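Local coordinates for extracellular solute-binding protein, family 1 (Bifidobacterium longum subsp. infantis, PDB 6FTH) that probably captures human milk oligosaccharides outside the cell and delivers them to an ABC transporter for uptake, at residues 155-159 and 160-164; 235-239 and 240-244; 448-451 and 452-455. All coordinates share one frame; numbering follows the deposited sequence.

Contact 1. Residues 155-159 and 160-164; sequences MFINK and TWLDK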
loop_
_atom_site.group_PDB
_atom_site.type_symbol
_atom_site.label_atom_id
_atom_site.label_comp_id
_atom_site.label_asym_id
_atom_site.label_seq_id
_atom_site.Cartn_x
_atom_site.Cartn_y
_atom_site.Cartn_z
ATOM N N MET A 155 11.624 2.607 7.760
ATOM C CA MET A 155 12.473 1.916 8.719
ATOM C C MET A 155 12.646 2.841 9.914
ATOM O O MET A 155 13.149 3.957 9.767
ATOM C CB MET A 155 13.831 1.608 8.085
ATOM C CG MET A 155 14.775 0.837 8.972
ATOM S SD MET A 155 16.308 0.504 8.080
ATOM C CE MET A 155 17.183 -0.561 9.238
ATOM N N PHE A 156 12.235 2.378 11.090
ATOM C CA PHE A 156 12.311 3.162 12.318
ATOM C C PHE A 156 13.428 2.659 13.223
ATOM O O PHE A 156 13.725 1.460 13.275
ATOM C CB PHE A 156 10.981 3.093 13.073
ATOM C CG PHE A 156 9.816 3.614 12.282
ATOM C CD1 PHE A 156 9.825 4.903 11.793
ATOM C CD2 PHE A 156 8.722 2.808 12.009
ATOM C CE1 PHE A 156 8.742 5.397 11.053
ATOM C CE2 PHE A 156 7.646 3.292 11.272
ATOM C CZ PHE A 156 7.670 4.585 10.776
ATOM N N ILE A 157 14.029 3.586 13.970
ATOM C CA ILE A 157 15.006 3.232 14.995
ATOM C C ILE A 157 14.709 4.019 16.263
ATOM O O ILE A 157 14.181 5.136 16.216
ATOM C CB ILE A 157 16.449 3.441 14.510
ATOM C CG1 ILE A 157 17.466 2.758 15.428
ATOM C CG2 ILE A 157 16.774 4.895 14.351
ATOM C CD1 ILE A 157 18.754 2.486 14.708
ATOM N N ASN A 158 15.043 3.414 17.405
ATOM C CA ASN A 158 14.891 4.057 18.711
ATOM C C ASN A 158 16.065 5.008 18.893
ATOM O O ASN A 158 17.177 4.600 19.246
ATOM C CB ASN A 158 14.794 3.037 19.838
ATOM C CG ASN A 158 14.377 3.701 21.119
ATOM O OD1 ASN A 158 14.895 4.777 21.439
ATOM N ND2 ASN A 158 13.393 3.140 21.788
ATOM N N LYS A 159 15.815 6.286 18.578
ATOM C CA LYS A 159 16.812 7.331 18.708
ATOM C C LYS A 159 17.160 7.605 20.177
ATOM O O LYS A 159 18.301 7.976 20.479
ATOM C CB LYS A 159 16.296 8.603 18.017
ATOM C CG LYS A 159 17.303 9.761 17.948
ATOM C CD LYS A 159 18.593 9.381 17.238
ATOM C CE LYS A 159 19.376 10.586 16.745
ATOM N NZ LYS A 159 19.636 11.574 17.853
ATOM N N THR A 160 16.197 7.453 21.089
ATOM C CA THR A 160 16.510 7.594 22.510
ATOM C C THR A 160 17.578 6.589 22.916
ATOM O O THR A 160 18.518 6.922 23.641
ATOM C CB THR A 160 15.244 7.391 23.336
ATOM O OG1 THR A 160 14.315 8.436 23.024
ATOM C CG2 THR A 160 15.549 7.405 24.846
ATOM N N TRP A 161 17.471 5.361 22.416
ATOM C CA TRP A 161 18.490 4.353 22.705
ATOM C C TRP A 161 19.831 4.716 22.079
ATOM O O TRP A 161 20.884 4.577 22.717
ATOM C CB TRP A 161 18.030 3.000 22.192
ATOM C CG TRP A 161 16.897 2.341 22.906
ATOM C CD1 TRP A 161 16.149 2.839 23.953
ATOM C CD2 TRP A 161 16.399 1.024 22.658
ATOM N NE1 TRP A 161 15.223 1.913 24.340
ATOM C CE2 TRP A 161 15.347 0.789 23.570
ATOM C CE3 TRP A 161 16.735 0.025 21.744
ATOM C CZ2 TRP A 161 14.629 -0.398 23.594
ATOM C CZ3 TRP A 161 16.031 -1.162 21.765
ATOM C CH2 TRP A 161 14.983 -1.369 22.684
ATOM N N LEU A 162 19.834 5.150 20.813
ATOM C CA LEU A 162 21.083 5.563 20.197
ATOM C C LEU A 162 21.752 6.639 21.037
ATOM O O LEU A 162 22.960 6.588 21.288
ATOM C CB LEU A 162 20.840 6.115 18.793
ATOM C CG LEU A 162 20.348 5.103 17.734
ATOM C CD1 LEU A 162 20.047 5.879 16.459
ATOM C CD2 LEU A 162 21.334 3.998 17.463
ATOM N N ASP A 163 20.966 7.621 21.478
ATOM C CA ASP A 163 21.506 8.759 22.217
ATOM C C ASP A 163 22.076 8.322 23.560
ATOM O O ASP A 163 23.177 8.741 23.945
ATOM C CB ASP A 163 20.402 9.789 22.444
ATOM C CG ASP A 163 20.055 10.585 21.184
ATOM O OD1 ASP A 163 20.773 10.485 20.177
ATOM O OD2 ASP A 163 19.049 11.321 21.237
ATOM N N LYS A 164 21.334 7.484 24.283
ATOM C CA LYS A 164 21.769 6.996 25.592
ATOM C C LYS A 164 23.055 6.191 25.504
ATOM O O LYS A 164 23.876 6.226 26.432
ATOM C CB LYS A 164 20.663 6.147 26.222
ATOM C CG LYS A 164 19.533 7.005 26.815
ATOM C CD LYS A 164 18.479 6.193 27.560
ATOM C CE LYS A 164 17.445 7.128 28.192
ATOM N NZ LYS A 164 16.366 6.387 28.882
#
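Lys159 and Asp163, one helical turn apart, form a salt bridge in which Lys159 NZ lies 2.8 Å from Asp163 OD1 on its syn lone pair. Bends at chi2 and chi4 turn the lysine chain so that NZ reaches the carboxylate. Asn158 is the N-cap: its OD1 accepts from Trp161 N at 2.8 Å, with the donor 47° out of the side-chain carbonyl plane and the N-H fairly straight (156°). Its backbone O accepts from Leu162 N at 3.1 Å, and the next i to i+4 bond runs from Asp163 N to Lys159 O. With its CG anti to the backbone N, the capping amide also lies over one face of the Trp161 indole, the planes nearly parallel. Asn158 ND2 stands 3.3 Å above that ring plane, toward the rim, and is itself hydrogen-bonded to Gln310, which helps fix the amide's rotation. Apolar packing follows: Ile157 CG2 meets Leu162 CD1 at 4.0 Å, the two side chains crossing at about a right angle. The segment thus runs from strand 154-158, between strands 292-297 and 311-313, straight into helix 159-165, while Leu162 and Trp161 lean on helix 173-185, Trp161 meeting Phe183 edge-to-face.

Contact 2. Residues 235-239 and 240-244; sequences FYAKN and GVVKS
Tyr236 and Lys243 face each other as an antiparallel hydrogen-bonded pair, Tyr236 N donating to Lys243 O and Lys243 N to Tyr236 O, and their side chains make the closest side-chain packing of this hairpin. Tyr236 CE1 lies 3.6 Å from Lys243 CB; CB and CD of the extended lysine pass on one side of the ring plane, CD out by the hydroxyl, 3.6 Å from Tyr236 OH. The ring leans over the neighbouring strand because chi1 of 70° sets CG between the backbone N and the carbonyl carbon. At its edge and in its plane, water 1 binds Tyr236 OH at 2.7 Å and gives a weak, longer bond to Ser244 O. Phe235, Ala237, Val242 and Ser244 occupy the other face; Phe235 CE1 touches Ser244 CB at 4.0 Å, and Phe235 and Val242 pack on helix 503-518, while Ser244 OG bonds to Gly234 O. The solvent side is confined to the exposed side chains of Asn239, Val241 and Lys243. The type I' turn between them, with Asn239 and Gly240 both at positive phi, has its backbone held by Asp447 and Gln511; Val241 N donates to Lys238 O at 3.0 Å, closing it, and Lys238 N returns a bond to Val241 O. Without the phenol, as with an alanine here, the Lys243 methylenes would probably lose their aromatic neighbour and water 1 a partner. Chemically, paired backbone bonds set the register, while one ring serves two roles, apolar toward the lysine methylenes and polar at its hydroxyl.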
loop_
_atom_site.group_PDB
_atom_site.type_symbol
_atom_site.label_atom_id
_atom_site.label_comp_id
_atom_site.label_asym_id
_atom_site.label_seq_id
_atom_site.Cartn_x
_atom_site.Cartn_y
_atom_site.Cartn_z
ATOM N N PHE A 235 9.568 -8.593 -8.774
ATOM C CA PHE A 235 10.115 -7.927 -9.958
ATOM C C PHE A 235 10.569 -6.505 -9.666
ATOM O O PHE A 235 10.078 -5.848 -8.741
ATOM C CB PHE A 235 9.104 -7.945 -11.107
ATOM C CG PHE A 235 8.676 -9.337 -11.449
ATOM C CD1 PHE A 235 9.460 -10.131 -12.262
ATOM C CD2 PHE A 235 7.573 -9.906 -10.820
ATOM C CE1 PHE A 235 9.118 -11.453 -12.506
ATOM C CE2 PHE A 235 7.224 -11.221 -11.061
ATOM C CZ PHE A 235 7.990 -11.995 -11.904
ATOM N N TYR A 236 11.534 -6.049 -10.468
ATOM C CA TYR A 236 12.037 -4.693 -10.381
ATOM C C TYR A 236 12.489 -4.259 -11.760
ATOM O O TYR A 236 12.496 -5.044 -12.706
ATOM C CB TYR A 236 13.192 -4.556 -9.398
ATOM C CG TYR A 236 14.506 -5.178 -9.792
ATOM C CD1 TYR A 236 14.710 -6.550 -9.655
ATOM C CD2 TYR A 236 15.558 -4.389 -10.235
ATOM C CE1 TYR A 236 15.912 -7.119 -9.985
ATOM C CE2 TYR A 236 16.758 -4.950 -10.583
ATOM C CZ TYR A 236 16.940 -6.318 -10.440
ATOM O OH TYR A 236 18.138 -6.926 -10.752
ATOM N N ALA A 237 12.853 -2.990 -11.864
ATOM C CA ALA A 237 13.407 -2.456 -13.102
ATOM C C ALA A 237 14.635 -1.619 -12.784
ATOM O O ALA A 237 14.725 -0.992 -11.727
ATOM C CB ALA A 237 12.405 -1.596 -13.870
ATOM N N LYS A 238 15.581 -1.614 -13.715
ATOM C CA LYS A 238 16.718 -0.712 -13.631
ATOM C C LYS A 238 17.130 -0.371 -15.052
ATOM O O LYS A 238 17.248 -1.269 -15.886
ATOM C CB LYS A 238 17.885 -1.391 -12.899
ATOM C CG LYS A 238 18.588 -0.529 -11.896
ATOM C CD LYS A 238 19.840 -1.211 -11.358
ATOM C CE LYS A 238 19.608 -1.824 -9.990
ATOM N NZ LYS A 238 20.922 -2.184 -9.382
ATOM N N ASN A 239 17.306 0.918 -15.334
ATOM C CA ASN A 239 17.728 1.351 -16.668
ATOM C C ASN A 239 16.772 0.861 -17.745
ATOM O O ASN A 239 17.185 0.571 -18.869
ATOM C CB ASN A 239 19.138 0.853 -16.998
ATOM C CG ASN A 239 20.113 1.090 -15.891
ATOM O OD1 ASN A 239 20.684 0.142 -15.324
ATOM N ND2 ASN A 239 20.299 2.334 -15.563
ATOM N N GLY A 240 15.481 0.762 -17.435
ATOM C CA GLY A 240 14.467 0.339 -18.395
ATOM C C GLY A 240 14.404 -1.152 -18.651
ATOM O O GLY A 240 13.692 -1.580 -19.570
ATOM N N VAL A 241 15.119 -1.943 -17.853
ATOM C CA VAL A 241 15.202 -3.393 -18.003
ATOM C C VAL A 241 14.535 -4.018 -16.788
ATOM O O VAL A 241 14.926 -3.737 -15.643
ATOM C CB VAL A 241 16.658 -3.864 -18.133
ATOM C CG1 VAL A 241 16.738 -5.365 -18.334
ATOM C CG2 VAL A 241 17.380 -3.111 -19.268
ATOM N N VAL A 242 13.547 -4.871 -17.031
ATOM C CA VAL A 242 12.845 -5.575 -15.963
ATOM C C VAL A 242 13.585 -6.859 -15.632
ATOM O O VAL A 242 14.006 -7.605 -16.536
ATOM C CB VAL A 242 11.399 -5.862 -16.390
ATOM C CG1 VAL A 242 10.750 -6.799 -15.378
ATOM C CG2 VAL A 242 10.604 -4.552 -16.502
ATOM N N LYS A 243 13.726 -7.134 -14.336
ATOM C CA LYS A 243 14.343 -8.346 -13.835
ATOM C C LYS A 243 13.542 -8.856 -12.643
ATOM O O LYS A 243 12.691 -8.158 -12.092
ATOM C CB LYS A 243 15.810 -8.110 -13.477
ATOM C CG LYS A 243 16.619 -7.607 -14.675
ATOM C CD LYS A 243 18.011 -7.252 -14.294
ATOM C CE LYS A 243 18.815 -6.882 -15.533
ATOM N NZ LYS A 243 20.245 -6.629 -15.169
ATOM N N SER A 244 13.822 -10.094 -12.250
ATOM C CA SER A 244 13.342 -10.596 -10.970
ATOM C C SER A 244 14.452 -10.543 -9.939
ATOM O O SER A 244 15.571 -10.983 -10.193
ATOM C CB SER A 244 12.838 -12.034 -11.069
ATOM O OG SER A 244 12.424 -12.514 -9.780
HETATM O O HOH W 1 18.520 -9.582 -10.905
#

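Contact 3. Residues 448-451 and 452-455; sequences YIPD and YVNP
Tyr452 and Pro450 meet most extensively, the proline lying over one face of the phenol ring. Pro450 CB sits 3.6 Å from the ring centroid and 19° off its normal, which makes this a CH-pi contact; the nearest ring atom is Tyr452 CZ at 3.4 Å. The contact is offset toward the hydroxyl end, where Pro450 CG approaches Tyr452 OH. A chi1 of 47° swings the tyrosine ring back along its own backbone toward Pro450. Asp451, the next residue after the proline, has its carboxylate held by Tyr448, whose OH donates at 2.9 Å to Asp451 OD1, the oxygen accepting on its syn lone pair. Water 2 gives one bond to Asp451 O and another to Val453 O (2.8 Å), joining the two carbonyls. Beyond the aromatic contact, Val453 CG2 rests 3.8 Å from Pro450 CD and also touches Ile449 CG2. Helix 503-518 lies against this cluster through Tyr514, Tyr517 and Trp513, and helix 124-130 touches Asp451 and Tyr452. Val453 N donates to Pro450 O at 3.1 Å, nearly straight at 169°, though from well above the carbonyl plane. That bond closes a type I beta turn from Pro450 to Val453, within the loop that leads to helix 457-484.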
loop_
_atom_site.group_PDB
_atom_site.type_symbol
_atom_site.label_atom_id
_atom_site.label_comp_id
_atom_site.label_asym_id
_atom_site.label_seq_id
_atom_site.Cartn_x
_atom_site.Cartn_y
_atom_site.Cartn_z
ATOM N N TYR A 448 11.880 1.652 -11.807
ATOM C CA TYR A 448 10.702 1.279 -11.031
ATOM C C TYR A 448 9.630 0.910 -12.037
ATOM O O TYR A 448 9.386 1.677 -12.976
ATOM C CB TYR A 448 10.237 2.491 -10.192
ATOM C CG TYR A 448 9.045 2.248 -9.290
ATOM C CD1 TYR A 448 9.224 1.763 -8.019
ATOM C CD2 TYR A 448 7.748 2.541 -9.710
ATOM C CE1 TYR A 448 8.135 1.544 -7.183
ATOM C CE2 TYR A 448 6.666 2.350 -8.870
ATOM C CZ TYR A 448 6.887 1.841 -7.623
ATOM O OH TYR A 448 5.799 1.615 -6.800
ATOM N N ILE A 449 9.002 -0.250 -11.873
ATOM C CA ILE A 449 7.877 -0.631 -12.722
ATOM C C ILE A 449 6.664 0.183 -12.293
ATOM O O ILE A 449 6.169 -0.022 -11.178
ATOM C CB ILE A 449 7.594 -2.133 -12.614
ATOM C CG1 ILE A 449 8.836 -2.942 -13.022
ATOM C CG2 ILE A 449 6.373 -2.481 -13.446
ATOM C CD1 ILE A 449 8.740 -4.393 -12.589
ATOM N N PRO A 450 6.184 1.133 -13.097
ATOM C CA PRO A 450 5.104 2.006 -12.615
ATOM C C PRO A 450 3.846 1.246 -12.233
ATOM O O PRO A 450 3.518 0.179 -12.783
ATOM C CB PRO A 450 4.861 2.967 -13.790
ATOM C CG PRO A 450 6.188 3.040 -14.470
ATOM C CD PRO A 450 6.711 1.610 -14.389
ATOM N N ASP A 451 3.137 1.823 -11.260
ATOM C CA ASP A 451 1.975 1.175 -10.696
ATOM C C ASP A 451 0.894 0.916 -11.741
ATOM O O ASP A 451 0.066 0.020 -11.543
ATOM C CB ASP A 451 1.417 2.073 -9.591
ATOM C CG ASP A 451 2.407 2.332 -8.475
ATOM O OD1 ASP A 451 3.383 1.560 -8.351
ATOM O OD2 ASP A 451 2.195 3.314 -7.701
ATOM N N TYR A 452 0.881 1.668 -12.835
ATOM C CA TYR A 452 -0.145 1.553 -13.865
ATOM C C TYR A 452 0.152 0.486 -14.923
ATOM O O TYR A 452 -0.655 0.311 -15.843
ATOM C CB TYR A 452 -0.376 2.911 -14.531
ATOM C CG TYR A 452 0.860 3.675 -14.961
ATOM C CD1 TYR A 452 1.522 3.345 -16.135
ATOM C CD2 TYR A 452 1.337 4.744 -14.222
ATOM C CE1 TYR A 452 2.617 4.032 -16.547
ATOM C CE2 TYR A 452 2.463 5.441 -14.632
ATOM C CZ TYR A 452 3.092 5.086 -15.798
ATOM O OH TYR A 452 4.229 5.753 -16.236
ATOM N N VAL A 453 1.275 -0.221 -14.837
ATOM C CA VAL A 453 1.593 -1.253 -15.825
ATOM C C VAL A 453 0.675 -2.440 -15.561
ATOM O O VAL A 453 0.855 -3.150 -14.572
ATOM C CB VAL A 453 3.067 -1.668 -15.745
ATOM C CG1 VAL A 453 3.377 -2.781 -16.759
ATOM C CG2 VAL A 453 3.967 -0.479 -16.014
ATOM N N ASN A 454 -0.308 -2.636 -16.441
ATOM C CA ASN A 454 -1.403 -3.593 -16.245
ATOM C C ASN A 454 -1.347 -4.655 -17.348
ATOM O O ASN A 454 -1.773 -4.372 -18.477
ATOM C CB ASN A 454 -2.744 -2.843 -16.348
ATOM C CG ASN A 454 -2.881 -1.657 -15.365
ATOM O OD1 ASN A 454 -3.307 -0.538 -15.742
ATOM N ND2 ASN A 454 -2.565 -1.906 -14.109
ATOM N N PRO A 455 -0.854 -5.876 -17.078
ATOM C CA PRO A 455 -0.889 -6.931 -18.112
ATOM C C PRO A 455 -2.316 -7.286 -18.487
ATOM O O PRO A 455 -3.232 -7.204 -17.669
ATOM C CB PRO A 455 -0.205 -8.116 -17.432
ATOM C CG PRO A 455 0.660 -7.505 -16.370
ATOM C CD PRO A 455 -0.148 -6.348 -15.878
HETATM O O HOH W 2 1.468 -2.761 -11.889
#

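The three contacts follow one another along the chain as 155-164, 235-244 and 448-455. Contact 1 stands apart, its centre about 34 Å from that of contact 2 and about 36 Å from that of contact 3; its strand half belongs to the mixed sheet that includes strands 154-158, 292-297 and 311-313. Contacts 2 and 3 are neighbours, with centres about 11 Å apart, and they touch: Ile449 CD1 lies 3.9 Å from Phe235 CB. In what is probably a periplasmic-binding-protein type 2 fold, they join the 235-244 hairpin and the 448-455 loop, some 200 positions apart in sequence, to the C-terminal helix 503-518, while contact 1 sits in a separate sheet.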